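Local coordinates for protein alpha-1,3-glucanase (Streptomyces thermodiastaticus, PDB 7C7D) that probably hydrolyses alpha-1,3-glucan inside the chain, as a thermostable glycoside hydrolase of family GH87, at residues A[462-476]-A[489-503]. Numbering follows the deposited sequence.
Sequences AINPNWNHPMGALRV and ITDTTITDSPYSAFE
Ile463 lies over one face of the Tyr499 ring and crosses it at about a right angle, with CD1 3.5 Å from CZ. Pro470 CB meets the root of the same ring obliquely, 3.6 Å from Tyr499 CG. Both come from the hairpin of strands 462-464 and 469-471. Tyr499 CG stands anti to its own carbonyl carbon (chi1 -63°), which swings the ring under that hairpin. With an alanine here, the hydrophobic cover on Ile463 and Pro470 would be lost, and the hairpin would probably be freer to shift. The Phe502 ring carries Ile494 CD1 on one face and meets Leu474 CB obliquely. The Leu474 and Ile489 side chains slide past each other in opposite directions, with Leu474 CD1 3.7 Å from Ile489 CG2.

Strands 474-477 and 502-505 pair in parallel, as in neighbouring coils of a right-handed beta-helix of the pectate lyase type. Glu503 N donates to Leu474 O (2.8 Å), and Glu503 O accepts from Val476 N. Where the pair begins, Leu474 N donates to Ala501 O (2.9 Å). The Glu503 side chain, extended with CG anti to the backbone N (chi1 176°), takes Gly472 N on OE1 at 2.9 Å. This donor sits 45° out of the carboxylate plane. Arg475 runs alongside but turns its guanidinium to Asp477, Ser430 and Asn405. The buried Glu503 carboxylate thus has a backbone N-H as partner, which ties the loop at Gly472 to the next coil.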
loop_
_atom_site.group_PDB
_atom_site.type_symbol
_atom_site.label_atom_id
_atom_site.label_comp_id
_atom_site.label_asym_id
_atom_site.label_seq_id
_atom_site.Cartn_x
_atom_site.Cartn_y
_atom_site.Cartn_z
ATOM N N ALA A 462 9.141 13.253 -0.557
ATOM C CA ALA A 462 8.261 14.319 -1.034
ATOM C C ALA A 462 8.419 15.552 -0.159
ATOM O O ALA A 462 8.786 15.459 1.015
ATOM C CB ALA A 462 6.791 13.886 -1.020
ATOM N N ILE A 463 8.099 16.712 -0.739
ATOM C CA ILE A 463 8.018 17.942 0.042
ATOM C C ILE A 463 6.842 17.851 1.000
ATOM O O ILE A 463 5.713 17.560 0.588
ATOM C CB ILE A 463 7.850 19.162 -0.878
ATOM C CG1 ILE A 463 9.067 19.333 -1.772
ATOM C CG2 ILE A 463 7.590 20.428 -0.058
ATOM C CD1 ILE A 463 10.268 19.899 -1.058
ATOM N N ASN A 464 7.096 18.111 2.279
ATOM C CA ASN A 464 6.002 18.295 3.221
ATOM C C ASN A 464 5.544 19.744 3.150
ATOM O O ASN A 464 6.331 20.647 3.459
ATOM C CB ASN A 464 6.432 17.971 4.647
ATOM C CG ASN A 464 5.247 17.904 5.614
ATOM O OD1 ASN A 464 4.423 18.814 5.661
ATOM N ND2 ASN A 464 5.170 16.837 6.398
ATOM N N PRO A 465 4.295 20.014 2.763
ATOM C CA PRO A 465 3.843 21.407 2.639
ATOM C C PRO A 465 3.774 22.142 3.959
ATOM O O PRO A 465 3.679 23.376 3.957
ATOM C CB PRO A 465 2.447 21.264 2.025
ATOM C CG PRO A 465 1.982 19.931 2.508
ATOM C CD PRO A 465 3.205 19.056 2.515
ATOM N N ASN A 466 3.812 21.431 5.083
ATOM C CA ASN A 466 3.761 22.115 6.364
ATOM C C ASN A 466 5.087 22.812 6.695
ATOM O O ASN A 466 5.052 23.881 7.317
ATOM C CB ASN A 466 3.259 21.155 7.454
ATOM C CG ASN A 466 1.810 20.688 7.214
ATOM O OD1 ASN A 466 0.902 21.498 7.033
ATOM N ND2 ASN A 466 1.605 19.370 7.200
ATOM N N TRP A 467 6.257 22.231 6.292
ATOM C CA TRP A 467 7.595 22.875 6.364
ATOM C C TRP A 467 8.046 23.566 5.132
ATOM O O TRP A 467 8.941 24.419 5.219
ATOM C CB TRP A 467 8.755 21.899 6.650
ATOM C CG TRP A 467 8.489 21.218 7.781
ATOM C CD1 TRP A 467 8.871 19.913 8.109
ATOM C CD2 TRP A 467 7.650 21.693 8.843
ATOM N NE1 TRP A 467 8.315 19.604 9.322
ATOM C CE2 TRP A 467 7.587 20.678 9.771
ATOM C CE3 TRP A 467 6.955 22.902 9.117
ATOM C CZ2 TRP A 467 6.870 20.809 10.889
ATOM C CZ3 TRP A 467 6.254 22.999 10.204
ATOM C CH2 TRP A 467 6.274 22.015 11.124
ATOM N N ASN A 468 7.568 23.110 3.999
ATOM C CA ASN A 468 8.295 23.299 2.785
ATOM C C ASN A 468 9.666 22.618 2.858
ATOM O O ASN A 468 10.604 23.029 2.176
ATOM C CB ASN A 468 8.409 24.789 2.500
ATOM C CG ASN A 468 8.272 25.086 1.081
ATOM O OD1 ASN A 468 7.632 24.337 0.346
ATOM N ND2 ASN A 468 8.861 26.186 0.652
ATOM N N HIS A 469 9.801 21.570 3.687
ATOM C CA HIS A 469 11.018 20.764 3.746
ATOM C C HIS A 469 10.705 19.316 3.391
ATOM O O HIS A 469 9.600 18.831 3.656
ATOM C CB HIS A 469 11.689 20.798 5.126
ATOM C CG HIS A 469 12.246 22.137 5.490
ATOM N ND1 HIS A 469 12.755 23.008 4.553
ATOM C CD2 HIS A 469 12.379 22.752 6.689
ATOM C CE1 HIS A 469 13.167 24.109 5.157
ATOM N NE2 HIS A 469 12.956 23.976 6.454
ATOM N N PRO A 470 11.646 18.597 2.790
ATOM C CA PRO A 470 11.313 17.271 2.274
ATOM C C PRO A 470 11.513 16.131 3.257
ATOM O O PRO A 470 12.348 16.164 4.165
ATOM C CB PRO A 470 12.281 17.118 1.094
ATOM C CG PRO A 470 13.477 17.867 1.522
ATOM C CD PRO A 470 12.966 19.050 2.315
ATOM N N MET A 471 10.664 15.130 3.074
ATOM C CA MET A 471 10.872 13.840 3.698
ATOM C C MET A 471 11.616 12.950 2.713
ATOM O O MET A 471 11.377 12.995 1.504
ATOM C CB MET A 471 9.545 13.204 4.116
ATOM C CG MET A 471 9.238 13.358 5.604
ATOM S SD MET A 471 7.498 13.148 6.013
ATOM C CE MET A 471 6.815 14.582 5.269
ATOM N N GLY A 472 12.550 12.157 3.244
ATOM C CA GLY A 472 13.356 11.292 2.411
ATOM C C GLY A 472 12.692 9.956 2.121
ATOM O O GLY A 472 11.607 9.636 2.611
ATOM N N ALA A 473 13.384 9.164 1.297
ATOM C CA ALA A 473 12.890 7.842 0.931
ATOM C C ALA A 473 12.728 6.943 2.150
ATOM O O ALA A 473 11.732 6.217 2.265
ATOM C CB ALA A 473 13.836 7.197 -0.078
ATOM N N LEU A 474 13.703 6.953 3.053
ATOM C CA LEU A 474 13.642 6.140 4.257
ATOM C C LEU A 474 13.986 7.057 5.412
ATOM O O LEU A 474 15.050 7.680 5.406
ATOM C CB LEU A 474 14.646 4.979 4.179
ATOM C CG LEU A 474 14.573 3.880 5.238
ATOM C CD1 LEU A 474 15.216 2.613 4.700
ATOM C CD2 LEU A 474 15.233 4.302 6.537
ATOM N N ARG A 475 13.098 7.158 6.395
ATOM C CA ARG A 475 13.393 8.005 7.538
ATOM C C ARG A 475 13.314 7.248 8.853
ATOM O O ARG A 475 12.504 6.330 9.024
ATOM C CB ARG A 475 12.541 9.278 7.586
ATOM C CG ARG A 475 11.143 9.125 8.130
ATOM C CD ARG A 475 10.495 10.515 8.255
ATOM N NE ARG A 475 9.212 10.441 8.946
ATOM C CZ ARG A 475 8.073 10.104 8.355
ATOM N NH1 ARG A 475 8.033 9.846 7.052
ATOM N NH2 ARG A 475 6.960 10.036 9.076
ATOM N N VAL A 476 14.194 7.649 9.769
ATOM C CA VAL A 476 14.122 7.293 11.181
ATOM C C VAL A 476 13.797 8.578 11.922
ATOM O O VAL A 476 14.512 9.580 11.784
ATOM C CB VAL A 476 15.426 6.661 11.691
ATOM C CG1 VAL A 476 15.284 6.280 13.162
ATOM C CG2 VAL A 476 15.795 5.445 10.850
ATOM N N ILE A 489 19.506 -1.041 9.163
ATOM C CA ILE A 489 18.984 -0.772 7.829
ATOM C C ILE A 489 19.990 -1.342 6.839
ATOM O O ILE A 489 21.061 -0.762 6.620
ATOM C CB ILE A 489 18.751 0.728 7.611
ATOM C CG1 ILE A 489 17.793 1.282 8.671
ATOM C CG2 ILE A 489 18.229 0.991 6.211
ATOM C CD1 ILE A 489 17.871 2.784 8.854
ATOM N N THR A 490 19.646 -2.476 6.237
ATOM C CA THR A 490 20.604 -3.243 5.453
ATOM C C THR A 490 20.068 -3.551 4.066
ATOM O O THR A 490 18.870 -3.757 3.871
ATOM C CB THR A 490 20.965 -4.569 6.140
ATOM O OG1 THR A 490 19.766 -5.306 6.397
ATOM C CG2 THR A 490 21.674 -4.323 7.448
ATOM N N ASP A 491 20.992 -3.601 3.107
ATOM C CA ASP A 491 20.706 -4.016 1.736
ATOM C C ASP A 491 19.502 -3.283 1.153
ATOM O O ASP A 491 18.549 -3.874 0.649
ATOM C CB ASP A 491 20.571 -5.529 1.624
ATOM C CG ASP A 491 21.894 -6.231 1.821
ATOM O OD1 ASP A 491 22.941 -5.544 1.847
ATOM O OD2 ASP A 491 21.893 -7.467 1.955
ATOM N N THR A 492 19.566 -1.959 1.209
ATOM C CA THR A 492 18.494 -1.116 0.695
ATOM C C THR A 492 18.864 -0.599 -0.688
ATOM O O THR A 492 19.975 -0.101 -0.895
ATOM C CB THR A 492 18.243 0.078 1.621
ATOM O OG1 THR A 492 18.151 -0.364 2.976
ATOM C CG2 THR A 492 16.937 0.762 1.261
ATOM N N THR A 493 17.930 -0.695 -1.622
ATOM C CA THR A 493 18.070 -0.095 -2.943
ATOM C C THR A 493 17.161 1.124 -2.979
ATOM O O THR A 493 15.959 1.004 -2.730
ATOM C CB THR A 493 17.686 -1.105 -4.022
ATOM O OG1 THR A 493 18.565 -2.231 -3.933
ATOM C CG2 THR A 493 17.781 -0.499 -5.411
ATOM N N ILE A 494 17.738 2.293 -3.248
ATOM C CA ILE A 494 16.998 3.553 -3.269
ATOM C C ILE A 494 17.260 4.216 -4.616
ATOM O O ILE A 494 18.407 4.558 -4.928
ATOM C CB ILE A 494 17.378 4.481 -2.101
ATOM C CG1 ILE A 494 17.172 3.764 -0.759
ATOM C CG2 ILE A 494 16.571 5.762 -2.175
ATOM C CD1 ILE A 494 17.489 4.599 0.472
ATOM N N THR A 495 16.211 4.371 -5.424
ATOM C CA THR A 495 16.367 4.733 -6.824
ATOM C C THR A 495 15.451 5.897 -7.174
ATOM O O THR A 495 14.248 5.861 -6.874
ATOM C CB THR A 495 16.024 3.526 -7.703
ATOM O OG1 THR A 495 16.851 2.424 -7.309
ATOM C CG2 THR A 495 16.229 3.827 -9.191
ATOM N N ASP A 496 16.020 6.922 -7.813
ATOM C CA ASP A 496 15.239 8.013 -8.397
ATOM C C ASP A 496 14.435 8.767 -7.340
ATOM O O ASP A 496 13.282 9.149 -7.559
ATOM C CB ASP A 496 14.346 7.516 -9.538
ATOM C CG ASP A 496 15.144 6.892 -10.677
ATOM O OD1 ASP A 496 16.344 7.193 -10.811
ATOM O OD2 ASP A 496 14.570 6.095 -11.451
ATOM N N SER A 497 15.043 8.985 -6.183
ATOM C CA SER A 497 14.369 9.731 -5.128
ATOM C C SER A 497 14.280 11.199 -5.519
ATOM O O SER A 497 15.291 11.791 -5.914
ATOM C CB SER A 497 15.165 9.635 -3.839
ATOM O OG SER A 497 15.340 8.299 -3.424
ATOM N N PRO A 498 13.110 11.830 -5.413
ATOM C CA PRO A 498 13.036 13.251 -5.784
ATOM C C PRO A 498 13.804 14.149 -4.837
ATOM O O PRO A 498 14.304 15.198 -5.266
ATOM C CB PRO A 498 11.529 13.552 -5.772
ATOM C CG PRO A 498 10.937 12.480 -4.905
ATOM C CD PRO A 498 11.781 11.262 -5.122
ATOM N N TYR A 499 13.930 13.758 -3.566
ATOM C CA TYR A 499 14.649 14.552 -2.569
ATOM C C TYR A 499 15.778 13.697 -2.012
ATOM O O TYR A 499 16.648 13.283 -2.771
ATOM C CB TYR A 499 13.689 15.190 -1.577
ATOM C CG TYR A 499 12.778 16.146 -2.307
ATOM C CD1 TYR A 499 13.215 17.423 -2.627
ATOM C CD2 TYR A 499 11.523 15.749 -2.754
ATOM C CE1 TYR A 499 12.420 18.291 -3.330
ATOM C CE2 TYR A 499 10.711 16.620 -3.464
ATOM C CZ TYR A 499 11.174 17.888 -3.752
ATOM O OH TYR A 499 10.391 18.770 -4.456
ATOM N N SER A 500 15.772 13.404 -0.715
ATOM C CA SER A 500 16.867 12.702 -0.072
ATOM C C SER A 500 16.609 11.199 -0.021
ATOM O O SER A 500 15.479 10.728 -0.161
ATOM C CB SER A 500 17.068 13.239 1.340
ATOM O OG SER A 500 15.821 13.251 2.008
ATOM N N ALA A 501 17.685 10.447 0.207
ATOM C CA ALA A 501 17.597 8.987 0.332
ATOM C C ALA A 501 17.298 8.593 1.775
ATOM O O ALA A 501 16.198 8.128 2.083
ATOM C CB ALA A 501 18.865 8.324 -0.216
ATOM N N PHE A 502 18.261 8.781 2.671
ATOM C CA PHE A 502 18.093 8.479 4.089
ATOM C C PHE A 502 17.879 9.777 4.854
ATOM O O PHE A 502 18.633 10.738 4.666
ATOM C CB PHE A 502 19.336 7.783 4.651
ATOM C CG PHE A 502 19.640 6.453 4.018
ATOM C CD1 PHE A 502 18.947 5.312 4.395
ATOM C CD2 PHE A 502 20.638 6.338 3.057
ATOM C CE1 PHE A 502 19.228 4.088 3.821
ATOM C CE2 PHE A 502 20.927 5.109 2.478
ATOM C CZ PHE A 502 20.212 3.985 2.859
ATOM N N GLU A 503 16.872 9.802 5.730
ATOM C CA GLU A 503 16.590 10.966 6.556
ATOM C C GLU A 503 16.560 10.561 8.020
ATOM O O GLU A 503 15.938 9.557 8.382
ATOM C CB GLU A 503 15.244 11.587 6.172
ATOM C CG GLU A 503 14.847 12.746 7.072
ATOM C CD GLU A 503 13.436 13.246 6.844
ATOM O OE1 GLU A 503 12.648 12.588 6.128
ATOM O OE2 GLU A 503 13.115 14.314 7.407
#